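Long-range contacts in hypothetical protein (Nostoc punctiforme, PDB 2O62), which is of unknown function but joins two calycin-type beta-sheet domains, the second related to a biogenesis factor for ATP synthase: residues A[88-96]-A[106-114]; A[215-223]-A[236-246]. One frame throughout, in Å; residues are numbered along the deposited sequence.

Overall arrangement
Interactions 1 and 2 are two antiparallel beta hairpins, one from each domain of the chain, packed against each other at the domain interface. Residues 88-96 and 106-114 belong to the N-terminal sheet, residues 215-223 and 236-246 to the C-terminal barrel; the centres of the two contacts lie about 19 Å apart. They meet directly: Gln109 OE1 of interaction 1 is 2.6 Å from Ser223 OG of interaction 2, a probable hydrogen bond, and Leu96 CD1 comes within 3.2 Å of Ala237 N. No active site is known. Glycerol, probably from the crystallisation liquor, lies about 4 Å from the Phe89 side chain and about 3 Å from that of Arg246.

Interaction 1 of 2, residues A[88-96]-A[106-114]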
ATOM      1  N   PRO A  88      -9.600 -13.896 -16.293  1.00 25.33           N
ATOM      2  CA  PRO A  88      -8.668 -14.223 -17.402  1.00 25.96           C
ATOM      3  C   PRO A  88      -7.872 -13.053 -18.005  1.00 26.12           C
ATOM      4  O   PRO A  88      -6.658 -13.183 -18.259  1.00 29.11           O
ATOM      5  CB  PRO A  88      -9.586 -14.813 -18.452  1.00 26.04           C
ATOM      6  CG  PRO A  88     -10.648 -15.464 -17.679  1.00 27.01           C
ATOM      7  CD  PRO A  88     -10.872 -14.611 -16.442  1.00 25.23           C
ATOM      8  N   PHE A  89      -8.543 -11.932 -18.226  1.00 23.03           N
ATOM      9  CA  PHE A  89      -7.894 -10.730 -18.770  1.00 21.78           C
ATOM     10  C   PHE A  89      -7.624  -9.627 -17.784  1.00 21.84           C
ATOM     11  O   PHE A  89      -6.994  -8.624 -18.125  1.00 23.38           O
ATOM     12  CB  PHE A  89      -8.769 -10.201 -19.883  1.00 19.83           C
ATOM     13  CG  PHE A  89      -8.765 -11.070 -21.057  1.00 18.91           C
ATOM     14  CD1 PHE A  89      -7.762 -10.948 -22.009  1.00 16.70           C
ATOM     15  CD2 PHE A  89      -9.742 -12.037 -21.229  1.00 13.28           C
ATOM     16  CE1 PHE A  89      -7.749 -11.771 -23.088  1.00 14.75           C
ATOM     17  CE2 PHE A  89      -9.732 -12.869 -22.325  1.00 15.67           C
ATOM     18  CZ  PHE A  89      -8.752 -12.729 -23.275  1.00 15.99           C
ATOM     19  N   SER A  90      -8.093  -9.797 -16.553  1.00 21.70           N
ATOM     20  CA  SER A  90      -7.959  -8.785 -15.526  1.00 22.05           C
ATOM     21  C   SER A  90      -6.804  -9.161 -14.673  1.00 22.23           C
ATOM     22  O   SER A  90      -6.974  -9.995 -13.792  1.00 22.93           O
ATOM     23  CB  SER A  90      -9.182  -8.715 -14.632  1.00 22.66           C
ATOM     24  OG  SER A  90     -10.299  -8.172 -15.325  1.00 24.69           O
ATOM     25  N   GLU A  91      -5.642  -8.531 -14.905  1.00 21.78           N
ATOM     26  CA  GLU A  91      -4.440  -8.791 -14.113  1.00 21.78           C
ATOM     27  C   GLU A  91      -4.576  -8.348 -12.663  1.00 21.24           C
ATOM     28  O   GLU A  91      -5.322  -7.453 -12.333  1.00 22.13           O
ATOM     29  CB  GLU A  91      -3.227  -8.068 -14.717  1.00 22.16           C
ATOM     30  CG  GLU A  91      -2.792  -8.607 -16.073  1.00 20.79           C
ATOM     31  CD  GLU A  91      -1.834  -7.690 -16.846  1.00 21.66           C
ATOM     32  OE1 GLU A  91      -1.725  -6.476 -16.555  1.00 20.20           O
ATOM     33  OE2 GLU A  91      -1.220  -8.219 -17.792  1.00 24.44           O
ATOM     34  N   PHE A  92      -3.781  -8.960 -11.797  1.00 20.96           N
ATOM     35  CA  PHE A  92      -3.709  -8.545 -10.404  1.00 20.24           C
ATOM     36  C   PHE A  92      -2.866  -7.246 -10.314  1.00 20.64           C
ATOM     37  O   PHE A  92      -2.068  -6.916 -11.191  1.00 21.21           O
ATOM     38  CB  PHE A  92      -3.073  -9.640  -9.568  1.00 20.88           C
ATOM     39  CG  PHE A  92      -3.154  -9.418  -8.072  1.00 21.14           C
ATOM     40  CD1 PHE A  92      -4.377  -9.136  -7.463  1.00 25.12           C
ATOM     41  CD2 PHE A  92      -2.034  -9.564  -7.295  1.00 22.20           C
ATOM     42  CE1 PHE A  92      -4.455  -8.980  -6.121  1.00 22.12           C
ATOM     43  CE2 PHE A  92      -2.090  -9.422  -5.940  1.00 23.51           C
ATOM     44  CZ  PHE A  92      -3.301  -9.114  -5.354  1.00 22.22           C
ATOM     45  N   GLY A  93      -3.099  -6.505  -9.251  1.00 21.36           N
ATOM     46  CA  GLY A  93      -2.475  -5.219  -9.030  1.00 21.06           C
ATOM     47  C   GLY A  93      -3.370  -4.299  -8.234  1.00 22.35           C
ATOM     48  O   GLY A  93      -4.394  -4.736  -7.710  1.00 23.00           O
ATOM     49  N   GLY A  94      -2.987  -3.030  -8.136  1.00 20.85           N
ATOM     50  CA  GLY A  94      -3.815  -2.048  -7.461  1.00 21.12           C
ATOM     51  C   GLY A  94      -2.905  -1.115  -6.665  1.00 21.40           C
ATOM     52  O   GLY A  94      -1.685  -1.256  -6.675  1.00 21.08           O
ATOM     53  N   GLU A  95      -3.517  -0.173  -5.957  1.00 20.87           N
ATOM     54  CA  GLU A  95      -2.795   0.903  -5.284  1.00 20.49           C
ATOM     55  C   GLU A  95      -3.107   0.903  -3.793  1.00 20.36           C
ATOM     56  O   GLU A  95      -4.276   0.800  -3.404  1.00 19.66           O
ATOM     57  CB  GLU A  95      -3.239   2.230  -5.870  1.00 20.32           C
ATOM     58  CG  GLU A  95      -2.640   3.460  -5.198  1.00 20.65           C
ATOM     59  CD  GLU A  95      -3.167   4.766  -5.764  1.00 24.02           C
ATOM     60  OE1 GLU A  95      -4.052   4.736  -6.641  1.00 31.00           O
ATOM     61  OE2 GLU A  95      -2.720   5.830  -5.326  1.00 23.71           O
ATOM     62  N   LEU A  96      -2.073   1.051  -2.979  1.00 20.23           N
ATOM     63  CA  LEU A  96      -2.218   1.331  -1.563  1.00 21.44           C
ATOM     64  C   LEU A  96      -1.682   2.736  -1.311  1.00 21.59           C
ATOM     65  O   LEU A  96      -0.537   3.025  -1.585  1.00 21.81           O
ATOM     66  CB  LEU A  96      -1.425   0.288  -0.764  1.00 21.96           C
ATOM     67  CG  LEU A  96      -1.883  -1.148  -1.156  1.00 25.23           C
ATOM     68  CD1 LEU A  96      -0.848  -2.132  -0.907  1.00 30.99           C
ATOM     69  CD2 LEU A  96      -3.106  -1.555  -0.520  1.00 22.34           C
ATOM     70  N   ARG A 106       2.075   6.562  -2.000  1.00 21.14           N
ATOM     71  CA  ARG A 106       1.113   5.749  -2.730  1.00 21.12           C
ATOM     72  C   ARG A 106       1.892   4.740  -3.548  1.00 22.16           C
ATOM     73  O   ARG A 106       2.823   5.113  -4.265  1.00 22.86           O
ATOM     74  CB  ARG A 106       0.221   6.574  -3.605  1.00 21.53           C
ATOM     75  CG  ARG A 106      -0.359   7.688  -2.867  1.00 21.94           C
ATOM     76  CD  ARG A 106      -1.483   8.397  -3.596  1.00 23.03           C
ATOM     77  NE  ARG A 106      -1.049   9.348  -4.606  1.00 22.16           N
ATOM     78  CZ  ARG A 106      -1.441   9.346  -5.881  1.00 23.07           C
ATOM     79  NH1 ARG A 106      -2.221   8.390  -6.373  1.00 23.86           N
ATOM     80  NH2 ARG A 106      -1.085  10.336  -6.685  1.00 21.05           N
ATOM     81  N   LEU A 107       1.563   3.473  -3.370  1.00 21.02           N
ATOM     82  CA  LEU A 107       2.289   2.410  -4.024  1.00 21.25           C
ATOM     83  C   LEU A 107       1.353   1.602  -4.912  1.00 20.41           C
ATOM     84  O   LEU A 107       0.383   1.030  -4.437  1.00 19.83           O
ATOM     85  CB  LEU A 107       2.998   1.513  -2.983  1.00 20.84           C
ATOM     86  CG  LEU A 107       4.100   0.547  -3.483  1.00 26.12           C
ATOM     87  CD1 LEU A 107       5.161   0.346  -2.446  1.00 30.54           C
ATOM     88  CD2 LEU A 107       3.521  -0.794  -3.804  1.00 27.97           C
ATOM     89  N   VAL A 108       1.675   1.545  -6.202  1.00 20.34           N
ATOM     90  CA  VAL A 108       1.005   0.714  -7.164  1.00 20.21           C
ATOM     91  C   VAL A 108       1.842  -0.535  -7.519  1.00 19.84           C
ATOM     92  O   VAL A 108       3.052  -0.445  -7.810  1.00 19.86           O
ATOM     93  CB  VAL A 108       0.735   1.494  -8.464  1.00 21.40           C
ATOM     94  CG1 VAL A 108      -0.084   0.689  -9.406  1.00 22.62           C
ATOM     95  CG2 VAL A 108       0.060   2.796  -8.158  1.00 21.86           C
ATOM     96  N   GLN A 109       1.188  -1.689  -7.451  1.00 19.66           N
ATOM     97  CA  GLN A 109       1.729  -2.949  -7.930  1.00 19.59           C
ATOM     98  C   GLN A 109       1.024  -3.393  -9.182  1.00 19.74           C
ATOM     99  O   GLN A 109      -0.207  -3.263  -9.294  1.00 18.90           O
ATOM    100  CB  GLN A 109       1.579  -4.062  -6.877  1.00 20.64           C
ATOM    101  CG  GLN A 109       2.268  -3.775  -5.530  1.00 21.65           C
ATOM    102  CD  GLN A 109       2.405  -4.991  -4.637  1.00 22.44           C
ATOM    103  OE1 GLN A 109       2.672  -6.115  -5.112  1.00 26.55           O
ATOM    104  NE2 GLN A 109       2.285  -4.768  -3.333  1.00 23.88           N
ATOM    105  N   LEU A 110       1.799  -3.947 -10.105  1.00 20.04           N
ATOM    106  CA  LEU A 110       1.344  -4.334 -11.430  1.00 19.64           C
ATOM    107  C   LEU A 110       1.859  -5.729 -11.724  1.00 19.85           C
ATOM    108  O   LEU A 110       3.065  -5.980 -11.634  1.00 20.40           O
ATOM    109  CB  LEU A 110       1.852  -3.357 -12.482  1.00 21.26           C
ATOM    110  CG  LEU A 110       1.447  -1.902 -12.299  1.00 22.93           C
ATOM    111  CD1 LEU A 110       2.181  -1.066 -13.297  1.00 26.65           C
ATOM    112  CD2 LEU A 110      -0.073  -1.696 -12.466  1.00 22.04           C
ATOM    113  N   PHE A 111       0.935  -6.648 -12.010  1.00 18.66           N
ATOM    114  CA  PHE A 111       1.246  -8.035 -12.330  1.00 18.12           C
ATOM    115  C   PHE A 111       0.967  -8.314 -13.791  1.00 18.80           C
ATOM    116  O   PHE A 111       0.035  -7.744 -14.388  1.00 18.40           O
ATOM    117  CB  PHE A 111       0.444  -9.012 -11.426  1.00 18.08           C
ATOM    118  CG  PHE A 111       0.849  -8.941  -9.958  1.00 18.49           C
ATOM    119  CD1 PHE A 111       0.525  -7.843  -9.181  1.00 19.59           C
ATOM    120  CD2 PHE A 111       1.615  -9.963  -9.382  1.00 19.50           C
ATOM    121  CE1 PHE A 111       0.898  -7.750  -7.840  1.00 19.43           C
ATOM    122  CE2 PHE A 111       1.995  -9.856  -8.039  1.00 19.16           C
ATOM    123  CZ  PHE A 111       1.637  -8.747  -7.287  1.00 20.74           C
ATOM    124  N   ASP A 112       1.731  -9.237 -14.332  1.00 18.88           N
ATOM    125  CA  ASP A 112       1.603  -9.636 -15.719  1.00 19.95           C
ATOM    126  C   ASP A 112       0.563 -10.723 -15.939  1.00 20.16           C
ATOM    127  O   ASP A 112      -0.174 -11.099 -15.032  1.00 19.82           O
ATOM    128  CB  ASP A 112       2.987  -9.991 -16.295  1.00 20.25           C
ATOM    129  CG  ASP A 112       3.567 -11.266 -15.754  1.00 21.47           C
ATOM    130  OD1 ASP A 112       2.803 -12.128 -15.322  1.00 20.82           O
ATOM    131  OD2 ASP A 112       4.815 -11.389 -15.797  1.00 22.73           O
ATOM    132  N   ARG A 113       0.477 -11.217 -17.160  1.00 21.86           N
ATOM    133  CA  ARG A 113      -0.541 -12.203 -17.486  1.00 22.95           C
ATOM    134  C   ARG A 113      -0.290 -13.573 -16.892  1.00 22.74           C
ATOM    135  O   ARG A 113      -1.214 -14.372 -16.841  1.00 24.05           O
ATOM    136  CB  ARG A 113      -0.708 -12.307 -18.998  1.00 23.38           C
ATOM    137  CG  ARG A 113      -1.236 -11.033 -19.575  1.00 24.56           C
ATOM    138  CD  ARG A 113      -1.431 -11.142 -21.045  1.00 25.47           C
ATOM    139  NE  ARG A 113      -1.550  -9.811 -21.596  1.00 22.09           N
ATOM    140  CZ  ARG A 113      -2.663  -9.092 -21.560  1.00 22.67           C
ATOM    141  NH1 ARG A 113      -3.770  -9.570 -20.993  1.00 23.04           N
ATOM    142  NH2 ARG A 113      -2.668  -7.893 -22.066  1.00 18.20           N
ATOM    143  N   ASN A 114       0.949 -13.845 -16.499  1.00 22.83           N
ATOM    144  CA  ASN A 114       1.312 -15.107 -15.871  1.00 23.51           C
ATOM    145  C   ASN A 114       1.239 -15.009 -14.355  1.00 22.76           C
ATOM    146  O   ASN A 114       1.656 -15.927 -13.626  1.00 22.57           O
ATOM    147  CB  ASN A 114       2.708 -15.535 -16.295  1.00 24.62           C
ATOM    148  CG  ASN A 114       2.843 -15.704 -17.801  1.00 28.18           C
ATOM    149  OD1 ASN A 114       3.753 -15.144 -18.418  1.00 36.08           O
ATOM    150  ND2 ASN A 114       1.933 -16.446 -18.403  1.00 30.55           N
TER
HETATM  151  O   HOH W   1      -4.292 -12.119 -19.739  1.00 32.96           O
HETATM  152  O   HOH W   2      -5.793  -7.929 -20.311  1.00 16.97           O
HETATM  153  O   HOH W   3      -1.879 -11.016 -12.779  1.00 15.75           O
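Phe92 and Phe111 meet at the end of the paired strands: Phe92 CD2 sits over one face of the Phe111 ring, toward its rim, 3.5 Å from Phe111 CE1. The side chains run alongside each other, and with the ring planes 50° apart and the Phe92 and Phe111 centroids separated by 4.9 Å the pair meets obliquely. Phe92 gets there with CG anti to the backbone N (chi1 -170°). The same two residues are tied through the backbone by Phe111 N to Phe92 O, 3.1 Å.

At the other end a salt bridge spans the strands, Arg106 NH1 giving its N-H to Glu95 OE2 at 2.8 Å. The oxygen lies in the guanidinium plane and is approached on its syn side; the fully extended Glu95 chain carries it across Val108 CG2. Along the strands Gly94 pairs with Gln109 and, beside the salt bridge, Leu96 with Leu107 through reciprocal backbone hydrogen bonds, the register of an antiparallel hairpin. Gly93 has phi 150°, a backbone conformation suited to glycine, and its CA lies 3.0 Å from Gln109 O.

Beyond the strands, water does the bridging. Arg113 NH1 donates to two waters, which in turn bind Pro88 O and Phe89 O, while a third joins Phe92 N to Asp112 O. Glu91 OE2 hangs over the face of the Arg113 guanidinium, 4.1 Å from Arg113 NE, so charge alone can act there.

In the second shell Arg106 NH2 forms a salt bridge with Glu125. The hairpin lies between strands 79-81 and 117-127 of its sheet, while Phe92, Leu96, Leu107, Gln109 and Phe111 touch strands 219-224 and 233-242 of the C-terminal barrel.

Interaction 2 of 2, residues A[215-223]-A[236-246]; sequences LPDGASATS and EAGWLIQSDLR
Gly218 O is gripped twice, by Leu240 N at 2.8 Å in an almost straight bond and by a water at 2.9 Å. Here strand 219-223 begins its antiparallel pairing with strand 236-242, a beta hairpin of the calycin-type C-terminal barrel. The N-to-C directions of the two strands are 162° apart, and Ser220 exchanges backbone bonds with Gly238, N to O and O to N, each 3.0 Å. Thr222 N continues the register with Glu236 O. These four backbone bonds approach their carbonyls from above the carbonyl plane, not along a lone pair.

The water on Gly218 O also takes the N-H of Arg246 NE and lies 2.9 Å from Ser220 OG. With chi1 at 58°, Ser220 sets OG between its own N and carbonyl carbon, close to the Gly238 backbone and 3.0 Å from Arg246 NH2. Arg246 reaches in from strand 245-246, entered through a type I turn from Gln242 to Leu245, with a classic bulge in which Ile241 and Gln242 both face Leu245.

Ala219, Ala221, Ala237 and Trp239 lie on the face opposite Ser220, Thr222 and Glu236; Trp239 touches Phe98, His100 and Leu105 of the N-terminal sheet. Asp217 OD2 is engaged by Arg103 in a salt bridge. The indole takes Ile241 CG1 over one face, and at its edge Trp239 NE1 makes a weak, bent bond to Asp217 O, 2.8 Å long.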
ATOM      1  N   LEU A 215      11.997  -0.444  -0.415  1.00 20.46           N
ATOM      2  CA  LEU A 215      12.037   0.668  -1.332  1.00 19.71           C
ATOM      3  C   LEU A 215      12.430   1.985  -0.694  1.00 19.39           C
ATOM      4  O   LEU A 215      12.604   2.091   0.548  1.00 17.84           O
ATOM      5  CB  LEU A 215      10.635   0.813  -1.954  1.00 20.75           C
ATOM      6  CG  LEU A 215      10.180  -0.315  -2.898  1.00 21.43           C
ATOM      7  CD1 LEU A 215       8.654  -0.287  -3.071  1.00 24.18           C
ATOM      8  CD2 LEU A 215      10.924  -0.231  -4.237  1.00 24.00           C
ATOM      9  N   PRO A 216      12.591   3.025  -1.536  1.00 19.32           N
ATOM     10  CA  PRO A 216      12.754   4.351  -0.980  1.00 19.22           C
ATOM     11  C   PRO A 216      11.591   4.851  -0.071  1.00 19.26           C
ATOM     12  O   PRO A 216      10.439   4.335  -0.091  1.00 20.31           O
ATOM     13  CB  PRO A 216      12.838   5.237  -2.227  1.00 19.68           C
ATOM     14  CG  PRO A 216      13.312   4.338  -3.315  1.00 19.80           C
ATOM     15  CD  PRO A 216      12.686   3.035  -3.023  1.00 18.64           C
ATOM     16  N   ASP A 217      11.920   5.877   0.704  1.00 19.13           N
ATOM     17  CA  ASP A 217      10.939   6.598   1.520  1.00 18.86           C
ATOM     18  C   ASP A 217      10.276   5.704   2.573  1.00 19.14           C
ATOM     19  O   ASP A 217       9.094   5.875   2.896  1.00 19.30           O
ATOM     20  CB  ASP A 217       9.874   7.218   0.624  1.00 19.45           C
ATOM     21  CG  ASP A 217       9.006   8.265   1.362  1.00 22.25           C
ATOM     22  OD1 ASP A 217       9.550   9.102   2.146  1.00 21.87           O
ATOM     23  OD2 ASP A 217       7.758   8.245   1.206  1.00 28.07           O
ATOM     24  N   GLY A 218      11.041   4.723   3.041  1.00 19.12           N
ATOM     25  CA  GLY A 218      10.607   3.759   4.074  1.00 19.26           C
ATOM     26  C   GLY A 218       9.494   2.830   3.614  1.00 19.71           C
ATOM     27  O   GLY A 218       8.849   2.161   4.425  1.00 19.54           O
ATOM     28  N   ALA A 219       9.324   2.713   2.284  1.00 20.13           N
ATOM     29  CA  ALA A 219       8.275   1.896   1.685  1.00 19.71           C
ATOM     30  C   ALA A 219       8.664   0.434   1.488  1.00 19.32           C
ATOM     31  O   ALA A 219       9.830   0.094   1.255  1.00 18.41           O
ATOM     32  CB  ALA A 219       7.863   2.476   0.375  1.00 20.71           C
ATOM     33  N   SER A 220       7.677  -0.440   1.568  1.00 20.05           N
ATOM     34  CA  SER A 220       7.853  -1.814   1.201  1.00 20.09           C
ATOM     35  C   SER A 220       6.661  -2.282   0.385  1.00 20.65           C
ATOM     36  O   SER A 220       5.546  -1.745   0.509  1.00 20.45           O
ATOM     37  CB  SER A 220       8.068  -2.704   2.440  1.00 21.34           C
ATOM     38  OG  SER A 220       7.003  -2.605   3.344  1.00 19.95           O
ATOM     39  N   ALA A 221       6.910  -3.248  -0.477  1.00 20.57           N
ATOM     40  CA  ALA A 221       5.838  -3.901  -1.202  1.00 20.98           C
ATOM     41  C   ALA A 221       5.910  -5.409  -0.964  1.00 21.20           C
ATOM     42  O   ALA A 221       6.954  -6.016  -1.165  1.00 20.76           O
ATOM     43  CB  ALA A 221       5.974  -3.621  -2.667  1.00 23.17           C
ATOM     44  N   THR A 222       4.796  -6.027  -0.591  1.00 21.87           N
ATOM     45  CA  THR A 222       4.735  -7.487  -0.430  1.00 22.13           C
ATOM     46  C   THR A 222       3.812  -8.048  -1.519  1.00 22.70           C
ATOM     47  O   THR A 222       2.670  -7.621  -1.641  1.00 24.39           O
ATOM     48  CB  THR A 222       4.285  -7.882   1.015  1.00 22.92           C
ATOM     49  OG1 THR A 222       5.254  -7.374   1.937  1.00 23.80           O
ATOM     50  CG2 THR A 222       4.180  -9.382   1.185  1.00 24.46           C
ATOM     51  N   SER A 223       4.353  -8.954  -2.321  1.00 22.31           N
ATOM     52  CA  SER A 223       3.740  -9.453  -3.536  1.00 22.71           C
ATOM     53  C   SER A 223       3.656 -10.970  -3.524  1.00 22.64           C
ATOM     54  O   SER A 223       4.662 -11.624  -3.232  1.00 23.59           O
ATOM     55  CB  SER A 223       4.551  -9.090  -4.770  1.00 22.29           C
ATOM     56  OG  SER A 223       4.723  -7.668  -4.837  1.00 23.07           O
ATOM     57  N   GLU A 236      -0.216  -5.972  -0.634  1.00 22.03           N
ATOM     58  CA  GLU A 236       0.241  -5.353   0.619  0.50 22.39           C
ATOM     59  C   GLU A 236       1.391  -4.398   0.333  1.00 21.89           C
ATOM     60  O   GLU A 236       2.221  -4.604  -0.570  1.00 21.96           O
ATOM     61  CB  GLU A 236       0.659  -6.361   1.741  0.50 22.37           C
ATOM     62  CG  GLU A 236       1.102  -5.696   3.151  0.50 22.51           C
ATOM     63  CD  GLU A 236       1.291  -6.726   4.296  0.50 24.45           C
ATOM     64  OE1 GLU A 236       1.398  -7.917   3.942  0.50 25.69           O
ATOM     65  OE2 GLU A 236       1.315  -6.380   5.524  0.50 22.62           O
ATOM     66  N   ALA A 237       1.373  -3.318   1.101  1.00 21.42           N
ATOM     67  CA  ALA A 237       2.442  -2.345   1.139  1.00 21.02           C
ATOM     68  C   ALA A 237       2.576  -1.888   2.588  1.00 20.41           C
ATOM     69  O   ALA A 237       1.668  -2.033   3.395  1.00 20.94           O
ATOM     70  CB  ALA A 237       2.088  -1.147   0.243  1.00 22.72           C
ATOM     71  N   GLY A 238       3.686  -1.258   2.855  1.00 20.25           N
ATOM     72  CA  GLY A 238       4.052  -0.758   4.175  1.00 20.01           C
ATOM     73  C   GLY A 238       4.762   0.552   4.021  1.00 19.46           C
ATOM     74  O   GLY A 238       5.342   0.853   2.971  1.00 19.17           O
ATOM     75  N   TRP A 239       4.761   1.328   5.096  1.00 18.82           N
ATOM     76  CA  TRP A 239       5.477   2.580   5.130  1.00 19.13           C
ATOM     77  C   TRP A 239       5.999   2.809   6.523  1.00 19.74           C
ATOM     78  O   TRP A 239       5.193   2.949   7.436  1.00 20.13           O
ATOM     79  CB  TRP A 239       4.519   3.703   4.789  1.00 19.73           C
ATOM     80  CG  TRP A 239       5.125   5.032   4.554  1.00 20.60           C
ATOM     81  CD1 TRP A 239       6.436   5.306   4.221  1.00 20.83           C
ATOM     82  CD2 TRP A 239       4.459   6.277   4.600  1.00 20.59           C
ATOM     83  NE1 TRP A 239       6.591   6.637   4.012  1.00 21.47           N
ATOM     84  CE2 TRP A 239       5.398   7.266   4.245  1.00 21.15           C
ATOM     85  CE3 TRP A 239       3.130   6.661   4.837  1.00 21.56           C
ATOM     86  CZ2 TRP A 239       5.067   8.615   4.159  1.00 22.98           C
ATOM     87  CZ3 TRP A 239       2.800   7.988   4.748  1.00 21.21           C
ATOM     88  CH2 TRP A 239       3.766   8.963   4.411  1.00 22.05           C
ATOM     89  N   LEU A 240       7.329   2.854   6.663  1.00 18.52           N
ATOM     90  CA  LEU A 240       8.000   3.170   7.926  1.00 19.54           C
ATOM     91  C   LEU A 240       8.025   4.702   8.020  1.00 19.84           C
ATOM     92  O   LEU A 240       8.945   5.389   7.515  1.00 20.47           O
ATOM     93  CB  LEU A 240       9.414   2.598   7.950  1.00 19.51           C
ATOM     94  CG  LEU A 240      10.190   2.762   9.254  1.00 21.83           C
ATOM     95  CD1 LEU A 240       9.532   1.919  10.362  1.00 23.69           C
ATOM     96  CD2 LEU A 240      11.643   2.383   9.071  1.00 21.79           C
ATOM     97  N   ILE A 241       6.996   5.235   8.654  1.00 20.42           N
ATOM     98  CA  ILE A 241       6.756   6.673   8.700  1.00 22.00           C
ATOM     99  C   ILE A 241       7.766   7.410   9.577  1.00 22.13           C
ATOM    100  O   ILE A 241       8.175   8.524   9.255  1.00 21.66           O
ATOM    101  CB  ILE A 241       5.328   6.974   9.197  1.00 22.20           C
ATOM    102  CG1 ILE A 241       4.296   6.345   8.269  1.00 24.69           C
ATOM    103  CG2 ILE A 241       5.093   8.465   9.252  1.00 25.18           C
ATOM    104  CD1 ILE A 241       2.899   6.294   8.817  1.00 24.06           C
ATOM    105  N   GLN A 242       8.113   6.795  10.712  1.00 21.98           N
ATOM    106  CA  GLN A 242       9.187   7.234  11.597  1.00 23.19           C
ATOM    107  C   GLN A 242       9.944   5.988  12.020  1.00 22.31           C
ATOM    108  O   GLN A 242       9.449   4.881  11.842  1.00 21.01           O
ATOM    109  CB  GLN A 242       8.606   7.911  12.863  1.00 24.51           C
ATOM    110  CG  GLN A 242       7.651   9.082  12.609  1.00 28.02           C
ATOM    111  CD  GLN A 242       8.323  10.291  11.912  1.00 33.87           C
ATOM    112  OE1 GLN A 242       9.562  10.400  11.879  1.00 38.30           O
ATOM    113  NE2 GLN A 242       7.503  11.200  11.357  1.00 33.24           N
ATOM    114  N   SER A 243      11.112   6.125  12.645  1.00 22.43           N
ATOM    115  CA  SER A 243      11.870   4.917  13.059  1.00 22.19           C
ATOM    116  C   SER A 243      11.043   3.956  13.934  1.00 22.16           C
ATOM    117  O   SER A 243      11.315   2.766  13.952  1.00 22.62           O
ATOM    118  CB  SER A 243      13.181   5.270  13.771  1.00 22.63           C
ATOM    119  OG  SER A 243      12.909   5.873  15.020  1.00 25.70           O
ATOM    120  N   ASP A 244      10.034   4.471  14.640  1.00 22.07           N
ATOM    121  CA  ASP A 244       9.241   3.657  15.593  1.00 22.40           C
ATOM    122  C   ASP A 244       7.755   3.638  15.257  1.00 21.65           C
ATOM    123  O   ASP A 244       6.926   3.271  16.082  1.00 22.17           O
ATOM    124  CB  ASP A 244       9.450   4.191  17.013  1.00 23.40           C
ATOM    125  CG  ASP A 244       9.146   5.694  17.124  1.00 26.91           C
ATOM    126  OD1 ASP A 244       8.609   6.335  16.148  1.00 30.69           O
ATOM    127  OD2 ASP A 244       9.484   6.257  18.185  1.00 33.11           O
ATOM    128  N   LEU A 245       7.415   4.008  14.027  1.00 21.18           N
ATOM    129  CA  LEU A 245       6.038   4.020  13.565  1.00 20.70           C
ATOM    130  C   LEU A 245       5.919   3.491  12.129  1.00 21.00           C
ATOM    131  O   LEU A 245       6.524   4.044  11.195  1.00 20.91           O
ATOM    132  CB  LEU A 245       5.457   5.437  13.650  1.00 21.55           C
ATOM    133  CG  LEU A 245       4.001   5.590  13.191  1.00 21.81           C
ATOM    134  CD1 LEU A 245       3.059   4.884  14.119  1.00 25.25           C
ATOM    135  CD2 LEU A 245       3.648   7.105  13.036  1.00 22.37           C
ATOM    136  N   ARG A 246       5.110   2.442  11.933  1.00 19.67           N
ATOM    137  CA  ARG A 246       4.931   1.848  10.624  1.00 19.50           C
ATOM    138  C   ARG A 246       3.475   1.580  10.372  1.00 20.30           C
ATOM    139  O   ARG A 246       2.732   1.186  11.290  1.00 21.28           O
ATOM    140  CB  ARG A 246       5.676   0.536  10.548  1.00 19.22           C
ATOM    141  CG  ARG A 246       5.659  -0.120   9.172  1.00 20.42           C
ATOM    142  CD  ARG A 246       6.992  -0.783   8.869  1.00 25.24           C
ATOM    143  NE  ARG A 246       7.020  -1.516   7.587  1.00 25.08           N
ATOM    144  CZ  ARG A 246       6.918  -2.833   7.457  1.00 23.07           C
ATOM    145  NH1 ARG A 246       6.656  -3.606   8.501  1.00 22.74           N
ATOM    146  NH2 ARG A 246       7.035  -3.392   6.242  1.00 24.18           N
TER
HETATM  147  O   HOH W   4       7.795  -0.414   5.089  1.00 13.67           O